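Local coordinates for protein transcriptional activator of comK gene (Bacillus halodurans, PDB 2HQB) that probably acts as a membrane-anchored lipoprotein of the BMP family that activates the competence gene comK, with a fold related to periplasmic substrate-binding proteins, at residues 82-93 with 98-107; 63-71 with 230-241. All coordinates share one frame; numbering follows the deposited sequence.

Contact 1 of 2, residues 82-93 with 98-107; sequences HNQYPDVHFVSF and KGENITSLHF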
loop_
_atom_site.group_PDB
_atom_site.type_symbol
_atom_site.label_atom_id
_atom_site.label_comp_id
_atom_site.label_asym_id
_atom_site.label_seq_id
_atom_site.Cartn_x
_atom_site.Cartn_y
_atom_site.Cartn_z
ATOM N N HIS A 82 -18.036 18.513 -2.361
ATOM C CA HIS A 82 -17.348 19.110 -1.218
ATOM C C HIS A 82 -17.625 20.567 -0.980
ATOM O O HIS A 82 -17.195 21.121 0.033
ATOM C CB HIS A 82 -15.843 18.952 -1.338
ATOM C CG HIS A 82 -15.209 19.975 -2.223
ATOM N ND1 HIS A 82 -15.500 20.075 -3.569
ATOM C CD2 HIS A 82 -14.287 20.933 -1.964
ATOM C CE1 HIS A 82 -14.777 21.048 -4.100
ATOM N NE2 HIS A 82 -14.034 21.583 -3.147
ATOM N N ASN A 83 -18.322 21.203 -1.915
ATOM C CA ASN A 83 -18.621 22.623 -1.767
ATOM C C ASN A 83 -19.959 22.909 -1.142
ATOM O O ASN A 83 -20.228 24.045 -0.785
ATOM C CB ASN A 83 -18.520 23.357 -3.105
ATOM C CG ASN A 83 -17.125 23.831 -3.384
ATOM O OD1 ASN A 83 -16.437 24.319 -2.483
ATOM N ND2 ASN A 83 -16.689 23.701 -4.634
ATOM N N GLN A 84 -20.810 21.901 -1.029
ATOM C CA GLN A 84 -22.101 22.106 -0.396
ATOM C C GLN A 84 -22.055 21.617 1.037
ATOM O O GLN A 84 -23.063 21.604 1.728
ATOM C CB GLN A 84 -23.194 21.382 -1.147
ATOM C CG GLN A 84 -22.840 20.007 -1.542
ATOM C CD GLN A 84 -23.905 19.404 -2.417
ATOM O OE1 GLN A 84 -24.989 19.044 -1.948
ATOM N NE2 GLN A 84 -23.612 19.304 -3.706
ATOM N N TYR A 85 -20.864 21.221 1.472
ATOM C CA TYR A 85 -20.659 20.737 2.812
ATOM C C TYR A 85 -19.401 21.389 3.333
ATOM O O TYR A 85 -18.422 20.729 3.666
ATOM C CB TYR A 85 -20.503 19.242 2.792
ATOM C CG TYR A 85 -21.762 18.515 2.430
ATOM C CD1 TYR A 85 -21.947 18.008 1.145
ATOM C CD2 TYR A 85 -22.747 18.268 3.384
ATOM C CE1 TYR A 85 -23.073 17.266 0.817
ATOM C CE2 TYR A 85 -23.883 17.529 3.066
ATOM C CZ TYR A 85 -24.036 17.027 1.775
ATOM O OH TYR A 85 -25.133 16.266 1.438
ATOM N N PRO A 86 -19.419 22.714 3.428
ATOM C CA PRO A 86 -18.219 23.406 3.912
ATOM C C PRO A 86 -17.814 23.014 5.323
ATOM O O PRO A 86 -16.636 23.018 5.676
ATOM C CB PRO A 86 -18.597 24.881 3.761
ATOM C CG PRO A 86 -20.112 24.846 3.996
ATOM C CD PRO A 86 -20.557 23.636 3.237
ATOM N N ASP A 87 -18.811 22.656 6.116
ATOM C CA ASP A 87 -18.617 22.281 7.516
ATOM C C ASP A 87 -18.087 20.849 7.703
ATOM O O ASP A 87 -17.896 20.396 8.843
ATOM C CB ASP A 87 -19.960 22.454 8.254
ATOM C CG ASP A 87 -21.144 21.735 7.538
ATOM O OD1 ASP A 87 -21.209 21.729 6.277
ATOM O OD2 ASP A 87 -22.032 21.189 8.242
ATOM N N VAL A 88 -17.831 20.171 6.578
ATOM C CA VAL A 88 -17.386 18.771 6.519
ATOM C C VAL A 88 -16.134 18.624 5.672
ATOM O O VAL A 88 -16.062 19.173 4.577
ATOM C CB VAL A 88 -18.487 17.938 5.878
ATOM C CG1 VAL A 88 -18.121 16.457 5.846
ATOM C CG2 VAL A 88 -19.764 18.198 6.615
ATOM N N HIS A 89 -15.154 17.885 6.173
ATOM C CA HIS A 89 -13.908 17.669 5.449
ATOM C C HIS A 89 -13.899 16.296 4.760
ATOM O O HIS A 89 -14.351 15.294 5.328
ATOM C CB HIS A 89 -12.728 17.751 6.392
ATOM C CG HIS A 89 -11.420 17.915 5.690
ATOM N ND1 HIS A 89 -11.018 19.114 5.146
ATOM C CD2 HIS A 89 -10.426 17.033 5.439
ATOM C CE1 HIS A 89 -9.829 18.967 4.593
ATOM N NE2 HIS A 89 -9.448 17.713 4.758
ATOM N N PHE A 90 -13.353 16.248 3.550
ATOM C CA PHE A 90 -13.348 15.012 2.805
ATOM C C PHE A 90 -11.950 14.488 2.474
ATOM O O PHE A 90 -11.166 15.178 1.839
ATOM C CB PHE A 90 -14.146 15.198 1.512
ATOM C CG PHE A 90 -15.590 15.617 1.719
ATOM C CD1 PHE A 90 -15.922 16.931 2.036
ATOM C CD2 PHE A 90 -16.634 14.687 1.564
ATOM C CE1 PHE A 90 -17.265 17.313 2.193
ATOM C CE2 PHE A 90 -17.997 15.062 1.719
ATOM C CZ PHE A 90 -18.301 16.378 2.034
ATOM N N VAL A 91 -11.631 13.274 2.908
ATOM C CA VAL A 91 -10.339 12.686 2.589
ATOM C C VAL A 91 -10.582 11.521 1.629
ATOM O O VAL A 91 -11.519 10.746 1.798
ATOM C CB VAL A 91 -9.626 12.132 3.828
ATOM C CG1 VAL A 91 -8.134 11.951 3.538
ATOM C CG2 VAL A 91 -9.808 13.063 4.988
ATOM N N SER A 92 -9.760 11.416 0.595
ATOM C CA SER A 92 -9.910 10.325 -0.348
ATOM C C SER A 92 -8.599 9.584 -0.331
ATOM O O SER A 92 -7.542 10.150 -0.034
ATOM C CB SER A 92 -10.162 10.838 -1.777
ATOM O OG SER A 92 -8.966 10.878 -2.575
ATOM N N PHE A 93 -8.656 8.297 -0.619
ATOM C CA PHE A 93 -7.420 7.564 -0.707
ATOM C C PHE A 93 -7.104 7.477 -2.198
ATOM O O PHE A 93 -7.829 6.829 -2.933
ATOM C CB PHE A 93 -7.576 6.191 -0.113
ATOM C CG PHE A 93 -6.619 5.923 0.987
ATOM C CD1 PHE A 93 -6.885 6.381 2.286
ATOM C CD2 PHE A 93 -5.406 5.265 0.726
ATOM C CE1 PHE A 93 -5.949 6.191 3.328
ATOM C CE2 PHE A 93 -4.445 5.062 1.753
ATOM C CZ PHE A 93 -4.716 5.526 3.062
ATOM N N LYS A 98 -8.670 19.286 -5.346
ATOM C CA LYS A 98 -8.318 20.710 -5.181
ATOM C C LYS A 98 -9.417 21.390 -4.363
ATOM O O LYS A 98 -10.607 21.320 -4.693
ATOM C CB LYS A 98 -8.177 21.435 -6.538
ATOM C CG LYS A 98 -9.427 22.259 -6.901
ATOM C CD LYS A 98 -9.545 22.669 -8.369
ATOM C CE LYS A 98 -10.945 23.219 -8.659
ATOM N NZ LYS A 98 -11.318 23.091 -10.093
ATOM N N GLY A 99 -9.041 22.048 -3.285
ATOM C CA GLY A 99 -10.071 22.688 -2.507
ATOM C C GLY A 99 -9.638 22.840 -1.081
ATOM O O GLY A 99 -8.500 22.525 -0.713
ATOM N N GLU A 100 -10.550 23.320 -0.255
ATOM C CA GLU A 100 -10.172 23.520 1.104
ATOM C C GLU A 100 -10.613 22.446 2.053
ATOM O O GLU A 100 -9.820 22.033 2.875
ATOM C CB GLU A 100 -10.630 24.882 1.583
ATOM C CG GLU A 100 -9.554 25.945 1.447
ATOM C CD GLU A 100 -9.275 26.623 2.781
ATOM O OE1 GLU A 100 -10.227 27.222 3.348
ATOM O OE2 GLU A 100 -8.114 26.551 3.267
ATOM N N ASN A 101 -11.844 21.964 1.975
ATOM C CA ASN A 101 -12.247 20.915 2.918
ATOM C C ASN A 101 -12.144 19.518 2.272
ATOM O O ASN A 101 -12.929 18.619 2.575
ATOM C CB ASN A 101 -13.670 21.165 3.344
ATOM C CG ASN A 101 -14.580 21.123 2.194
ATOM O OD1 ASN A 101 -14.119 21.246 1.069
ATOM N ND2 ASN A 101 -15.880 20.952 2.438
ATOM N N ILE A 102 -11.165 19.354 1.389
ATOM C CA ILE A 102 -10.959 18.113 0.676
ATOM C C ILE A 102 -9.466 17.829 0.601
ATOM O O ILE A 102 -8.684 18.720 0.294
ATOM C CB ILE A 102 -11.611 18.222 -0.729
ATOM C CG1 ILE A 102 -11.770 16.852 -1.352
ATOM C CG2 ILE A 102 -10.804 19.112 -1.631
ATOM C CD1 ILE A 102 -12.868 16.852 -2.438
ATOM N N THR A 103 -9.089 16.591 0.911
ATOM C CA THR A 103 -7.705 16.135 0.900
ATOM C C THR A 103 -7.589 14.792 0.152
ATOM O O THR A 103 -8.604 14.167 -0.178
ATOM C CB THR A 103 -7.239 15.932 2.337
ATOM O OG1 THR A 103 -7.364 17.170 3.031
ATOM C CG2 THR A 103 -5.783 15.444 2.416
ATOM N N SER A 104 -6.368 14.353 -0.143
ATOM C CA SER A 104 -6.165 13.053 -0.795
ATOM C C SER A 104 -4.877 12.464 -0.254
ATOM O O SER A 104 -3.893 13.159 -0.033
ATOM C CB SER A 104 -6.085 13.148 -2.323
ATOM O OG SER A 104 -4.781 13.454 -2.767
ATOM N N LEU A 105 -4.893 11.163 -0.040
ATOM C CA LEU A 105 -3.743 10.496 0.513
ATOM C C LEU A 105 -3.083 9.587 -0.513
ATOM O O LEU A 105 -3.777 8.898 -1.273
ATOM C CB LEU A 105 -4.203 9.685 1.724
ATOM C CG LEU A 105 -5.009 10.508 2.721
ATOM C CD1 LEU A 105 -5.578 9.614 3.769
ATOM C CD2 LEU A 105 -4.104 11.541 3.359
ATOM N N HIS A 106 -1.753 9.573 -0.515
ATOM C CA HIS A 106 -0.986 8.716 -1.420
ATOM C C HIS A 106 0.236 8.101 -0.733
ATOM O O HIS A 106 0.929 8.758 0.048
ATOM C CB HIS A 106 -0.489 9.513 -2.607
ATOM C CG HIS A 106 -1.568 10.234 -3.335
ATOM N ND1 HIS A 106 -2.164 9.727 -4.468
ATOM C CD2 HIS A 106 -2.136 11.443 -3.112
ATOM C CE1 HIS A 106 -3.051 10.597 -4.915
ATOM N NE2 HIS A 106 -3.052 11.647 -4.113
ATOM N N PHE A 107 0.492 6.830 -1.007
ATOM C CA PHE A 107 1.656 6.177 -0.444
ATOM C C PHE A 107 2.727 6.236 -1.499
ATOM O O PHE A 107 2.477 6.033 -2.693
ATOM C CB PHE A 107 1.381 4.732 -0.082
ATOM C CG PHE A 107 0.729 4.575 1.238
ATOM C CD1 PHE A 107 -0.643 4.400 1.336
ATOM C CD2 PHE A 107 1.477 4.623 2.392
ATOM C CE1 PHE A 107 -1.270 4.269 2.586
ATOM C CE2 PHE A 107 0.874 4.496 3.646
ATOM C CZ PHE A 107 -0.509 4.317 3.744
#
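Strands 89-93 and 102-107 run side by side as parallel neighbours in the six-stranded parallel sheet of one lobe of this periplasmic-binding-protein-like fold, with Phe90 paired to Ile102 and Phe93 to Leu105. Backbone bonds alternate along them: Phe90 N to Asn101 O, Thr103 N to Phe90 O at 2.7 Å, Ser92 N to Thr103 O and Leu105 N to Ser92 O. Just ahead of the strands, the Asn101 amide reaches into the curl of 82-88. Its chi1 of 61° sets CG between the backbone N and carbonyl carbon, and ND2 then gives a hydrogen bond to His82 O at 2.7 Å, which lies in the amide plane. Weak bonds from the same nitrogen go to Tyr85 O and Val88 O, so three carbonyls of the 82-88 loop gather round one NH2. On the side of the sheet that carries Val91 and Leu105, His89 lays one ring face over Asn101 O and points NE2 at Thr103 OG1, 2.8 Å away, with the hydroxyl 15° out of the ring plane; that hydroxyl is also bonded to Glu247 O. A leucine here takes away the imidazole N-H and would probably let the Thr103 hydroxyl turn more freely, with one anchor between the two strands lost. Further along, Leu105 CD1 meets Val91 CG1 at 3.5 Å, and Leu105 CB sits over the centre of the Phe93 ring, 4.2 Å from its centroid. The rings of Phe93 and Phe107 meet rim to rim. Helix 230-240 packs on this face through Leu233 and Val237, whereas on the other face Ile102 touches Phe78 of helix 73-79 and Phe90 touches Ile56 of helix 49-61; strand 66-69 borders 89-93, and 249-253 borders 102-107.

Contact 2 of 2, residues 63-71 with 230-241; sequences GVNLIFGHG and VDDLYVLVAKRF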
loop_
_atom_site.group_PDB
_atom_site.type_symbol
_atom_site.label_atom_id
_atom_site.label_comp_id
_atom_site.label_asym_id
_atom_site.label_seq_id
_atom_site.Cartn_x
_atom_site.Cartn_y
_atom_site.Cartn_z
ATOM N N GLY A 63 -24.387 13.545 11.669
ATOM C CA GLY A 63 -23.419 14.316 12.395
ATOM C C GLY A 63 -21.992 13.896 12.216
ATOM O O GLY A 63 -21.213 13.957 13.163
ATOM N N VAL A 64 -21.630 13.455 11.018
ATOM C CA VAL A 64 -20.245 13.093 10.785
ATOM C C VAL A 64 -19.671 14.378 10.268
ATOM O O VAL A 64 -20.360 15.162 9.637
ATOM C CB VAL A 64 -20.107 11.974 9.728
ATOM C CG1 VAL A 64 -18.690 11.974 9.141
ATOM C CG2 VAL A 64 -20.393 10.625 10.384
ATOM N N ASN A 65 -18.421 14.643 10.560
ATOM C CA ASN A 65 -17.873 15.875 10.042
ATOM C C ASN A 65 -16.585 15.565 9.284
ATOM O O ASN A 65 -16.072 16.434 8.605
ATOM C CB ASN A 65 -17.650 16.894 11.184
ATOM C CG ASN A 65 -16.464 16.539 12.082
ATOM O OD1 ASN A 65 -16.360 15.432 12.604
ATOM N ND2 ASN A 65 -15.570 17.486 12.260
ATOM N N LEU A 66 -16.061 14.341 9.423
ATOM C CA LEU A 66 -14.857 13.904 8.691
ATOM C C LEU A 66 -15.204 12.616 7.908
ATOM O O LEU A 66 -15.516 11.580 8.501
ATOM C CB LEU A 66 -13.695 13.620 9.633
ATOM C CG LEU A 66 -12.376 13.279 8.922
ATOM C CD1 LEU A 66 -11.903 14.469 8.093
ATOM C CD2 LEU A 66 -11.318 12.922 9.948
ATOM N N ILE A 67 -15.151 12.684 6.582
ATOM C CA ILE A 67 -15.499 11.539 5.744
ATOM C C ILE A 67 -14.361 10.981 4.876
ATOM O O ILE A 67 -13.774 11.705 4.071
ATOM C CB ILE A 67 -16.664 11.921 4.823
ATOM C CG1 ILE A 67 -17.954 11.925 5.625
ATOM C CG2 ILE A 67 -16.764 10.966 3.642
ATOM C CD1 ILE A 67 -19.140 12.379 4.810
ATOM N N PHE A 68 -14.052 9.693 5.040
ATOM C CA PHE A 68 -13.009 9.046 4.223
ATOM C C PHE A 68 -13.622 8.247 3.074
ATOM O O PHE A 68 -14.754 7.760 3.159
ATOM C CB PHE A 68 -12.160 8.093 5.037
ATOM C CG PHE A 68 -11.194 8.765 5.952
ATOM C CD1 PHE A 68 -11.532 9.026 7.268
ATOM C CD2 PHE A 68 -9.902 9.052 5.520
ATOM C CE1 PHE A 68 -10.614 9.542 8.138
ATOM C CE2 PHE A 68 -8.960 9.582 6.390
ATOM C CZ PHE A 68 -9.319 9.821 7.703
ATOM N N GLY A 69 -12.862 8.144 1.992
ATOM C CA GLY A 69 -13.292 7.414 0.798
ATOM C C GLY A 69 -12.126 6.515 0.441
ATOM O O GLY A 69 -11.054 6.985 0.056
ATOM N N HIS A 70 -12.316 5.213 0.571
ATOM C CA HIS A 70 -11.209 4.341 0.314
ATOM C C HIS A 70 -11.106 3.960 -1.138
ATOM O O HIS A 70 -11.744 3.011 -1.610
ATOM C CB HIS A 70 -11.303 3.111 1.178
ATOM C CG HIS A 70 -9.983 2.484 1.414
ATOM N ND1 HIS A 70 -8.891 3.210 1.854
ATOM C CD2 HIS A 70 -9.567 1.206 1.285
ATOM C CE1 HIS A 70 -7.858 2.398 1.993
ATOM N NE2 HIS A 70 -8.239 1.177 1.655
ATOM N N GLY A 71 -10.290 4.700 -1.856
ATOM C CA GLY A 71 -10.177 4.405 -3.240
ATOM C C GLY A 71 -10.104 5.638 -4.082
ATOM O O GLY A 71 -10.545 6.697 -3.685
ATOM N N VAL A 230 -1.921 1.639 6.211
ATOM C CA VAL A 230 -3.190 2.314 5.989
ATOM C C VAL A 230 -3.920 2.594 7.299
ATOM O O VAL A 230 -4.461 3.686 7.492
ATOM C CB VAL A 230 -4.108 1.462 5.098
ATOM C CG1 VAL A 230 -5.408 2.174 4.879
ATOM C CG2 VAL A 230 -3.434 1.193 3.750
ATOM N N ASP A 231 -3.937 1.613 8.201
ATOM C CA ASP A 231 -4.630 1.793 9.470
ATOM C C ASP A 231 -3.998 2.952 10.212
ATOM O O ASP A 231 -4.700 3.800 10.786
ATOM C CB ASP A 231 -4.605 0.502 10.307
ATOM C CG ASP A 231 -3.216 -0.153 10.378
ATOM O OD1 ASP A 231 -2.272 0.262 9.663
ATOM O OD2 ASP A 231 -3.087 -1.116 11.166
ATOM N N ASP A 232 -2.672 3.000 10.169
ATOM C CA ASP A 232 -1.936 4.080 10.807
ATOM C C ASP A 232 -2.194 5.417 10.143
ATOM O O ASP A 232 -2.448 6.417 10.809
ATOM C CB ASP A 232 -0.458 3.788 10.769
ATOM C CG ASP A 232 -0.098 2.726 11.715
ATOM O OD1 ASP A 232 -1.048 2.172 12.314
ATOM O OD2 ASP A 232 1.104 2.445 11.863
ATOM N N LEU A 233 -2.112 5.444 8.830
ATOM C CA LEU A 233 -2.372 6.682 8.151
ATOM C C LEU A 233 -3.780 7.210 8.484
ATOM O O LEU A 233 -3.962 8.420 8.646
ATOM C CB LEU A 233 -2.227 6.498 6.645
ATOM C CG LEU A 233 -2.123 7.860 5.986
ATOM C CD1 LEU A 233 -0.888 8.522 6.549
ATOM C CD2 LEU A 233 -2.042 7.737 4.475
ATOM N N TYR A 234 -4.773 6.322 8.579
ATOM C CA TYR A 234 -6.136 6.771 8.886
ATOM C C TYR A 234 -6.154 7.474 10.212
ATOM O O TYR A 234 -6.636 8.577 10.317
ATOM C CB TYR A 234 -7.139 5.616 8.954
ATOM C CG TYR A 234 -7.856 5.353 7.657
ATOM C CD1 TYR A 234 -7.199 4.754 6.594
ATOM C CD2 TYR A 234 -9.196 5.680 7.497
ATOM C CE1 TYR A 234 -7.856 4.480 5.412
ATOM C CE2 TYR A 234 -9.858 5.407 6.314
ATOM C CZ TYR A 234 -9.176 4.804 5.275
ATOM O OH TYR A 234 -9.791 4.524 4.075
ATOM N N VAL A 235 -5.643 6.810 11.234
ATOM C CA VAL A 235 -5.593 7.387 12.556
ATOM C C VAL A 235 -4.807 8.699 12.450
ATOM O O VAL A 235 -5.308 9.749 12.817
ATOM C CB VAL A 235 -4.946 6.370 13.540
ATOM C CG1 VAL A 235 -4.714 6.995 14.895
ATOM C CG2 VAL A 235 -5.870 5.154 13.675
ATOM N N LEU A 236 -3.599 8.646 11.911
ATOM C CA LEU A 236 -2.783 9.838 11.765
ATOM C C LEU A 236 -3.558 11.037 11.214
ATOM O O LEU A 236 -3.584 12.118 11.821
ATOM C CB LEU A 236 -1.589 9.543 10.853
ATOM C CG LEU A 236 -0.712 10.689 10.341
ATOM C CD1 LEU A 236 -0.203 11.514 11.537
ATOM C CD2 LEU A 236 0.474 10.134 9.576
ATOM N N VAL A 237 -4.179 10.839 10.059
ATOM C CA VAL A 237 -4.936 11.884 9.381
ATOM C C VAL A 237 -6.164 12.345 10.167
ATOM O O VAL A 237 -6.581 13.476 10.040
ATOM C CB VAL A 237 -5.347 11.391 7.967
ATOM C CG1 VAL A 237 -6.348 12.336 7.332
ATOM C CG2 VAL A 237 -4.085 11.245 7.090
ATOM N N ALA A 238 -6.735 11.476 10.990
ATOM C CA ALA A 238 -7.916 11.821 11.791
ATOM C C ALA A 238 -7.513 12.605 13.062
ATOM O O ALA A 238 -8.345 13.246 13.730
ATOM C CB ALA A 238 -8.659 10.539 12.183
ATOM N N LYS A 239 -6.228 12.516 13.380
ATOM C CA LYS A 239 -5.649 13.163 14.521
ATOM C C LYS A 239 -5.297 14.581 14.114
ATOM O O LYS A 239 -5.475 15.510 14.887
ATOM C CB LYS A 239 -4.394 12.411 14.953
ATOM C CG LYS A 239 -3.768 12.955 16.213
ATOM C CD LYS A 239 -2.580 12.135 16.657
ATOM C CE LYS A 239 -2.133 12.529 18.067
ATOM N NZ LYS A 239 -1.204 11.528 18.696
ATOM N N ARG A 240 -4.788 14.776 12.911
ATOM C CA ARG A 240 -4.471 16.139 12.524
ATOM C C ARG A 240 -5.757 16.911 12.306
ATOM O O ARG A 240 -5.845 18.090 12.628
ATOM C CB ARG A 240 -3.604 16.179 11.266
ATOM C CG ARG A 240 -2.228 15.608 11.516
ATOM C CD ARG A 240 -1.248 16.081 10.483
ATOM N NE ARG A 240 -0.602 17.322 10.893
ATOM C CZ ARG A 240 0.261 18.001 10.146
ATOM N NH1 ARG A 240 0.592 17.572 8.935
ATOM N NH2 ARG A 240 0.808 19.104 10.620
ATOM N N PHE A 241 -6.775 16.249 11.784
ATOM C CA PHE A 241 -8.027 16.945 11.556
ATOM C C PHE A 241 -8.653 17.365 12.878
ATOM O O PHE A 241 -9.448 18.307 12.946
ATOM C CB PHE A 241 -9.014 16.076 10.809
ATOM C CG PHE A 241 -10.341 16.721 10.628
ATOM C CD1 PHE A 241 -10.494 17.781 9.733
ATOM C CD2 PHE A 241 -11.455 16.280 11.372
ATOM C CE1 PHE A 241 -11.754 18.407 9.571
ATOM C CE2 PHE A 241 -12.727 16.886 11.227
ATOM C CZ PHE A 241 -12.879 17.955 10.319
#
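Val230, at the start of helix 230-240, touches the ring of His70, with CG1 3.8 Å from His70 CE1. This is a helix laid against one face of the parallel sheet in an alpha/beta lobe, its axis 10.5 Å from that of the strand and running roughly antiparallel to it at 152°. One turn on comes Tyr234, which joins Phe68 and His70 in an aromatic cluster. The CD2-CE2 side of its ring lies over Phe68, with CE2 3.6 Å from Phe68 CG and CD2 above the middle of that ring; the planes are 32° apart. The hydroxyl end carries on to the imidazole, where Tyr234 OH and His70 ND1 are 2.7 Å apart. The cluster also takes in Phe93 of the next strand, while Ala25 of helix 23-35 touches both His70 and Tyr234. Val237 then brings CG1 to the far end of the phenylalanine, 3.9 Å from Phe68 CZ, and Ala238 offers its CB to Leu66 CD2. Thus the side chains that the strand sends to this face, Leu66 and Phe68, are met by successive turns of the helix. At Phe241 the chain swings its ring back to the strand: with CG anti to the backbone N (chi1 176°), the ring runs alongside Leu66, the two side chains pointing contrary ways. Asn65 stands at the rim of this ring, its OD1 held by Met7 N, and over one ring face Leu66 CD1 is 3.7 Å from the Phe241 centroid, close to the ring normal.

Overall arrangement
Contacts 1 and 2 belong to the same lobe and share a sheet, their centres about 11 Å apart. Strand 66-69 of contact 2 lies directly beside strand 89-93 of contact 1, and the two are probably joined by Phe93 N to Gly69 O at 2.8 Å and Val91 N to Ile67 O at 2.9 Å. Segment 230-241 bridges both from one face: Phe93 CE1 packs 3.3 Å from Tyr234 CE1, and His89 CB lies 3.4 Å from Phe241 CE1. The helix follows strand 222-228 of the other lobe's sheet, so contact 2 brings a late part of the chain back onto this first lobe, whereas contact 1 joins strands consecutive in sequence.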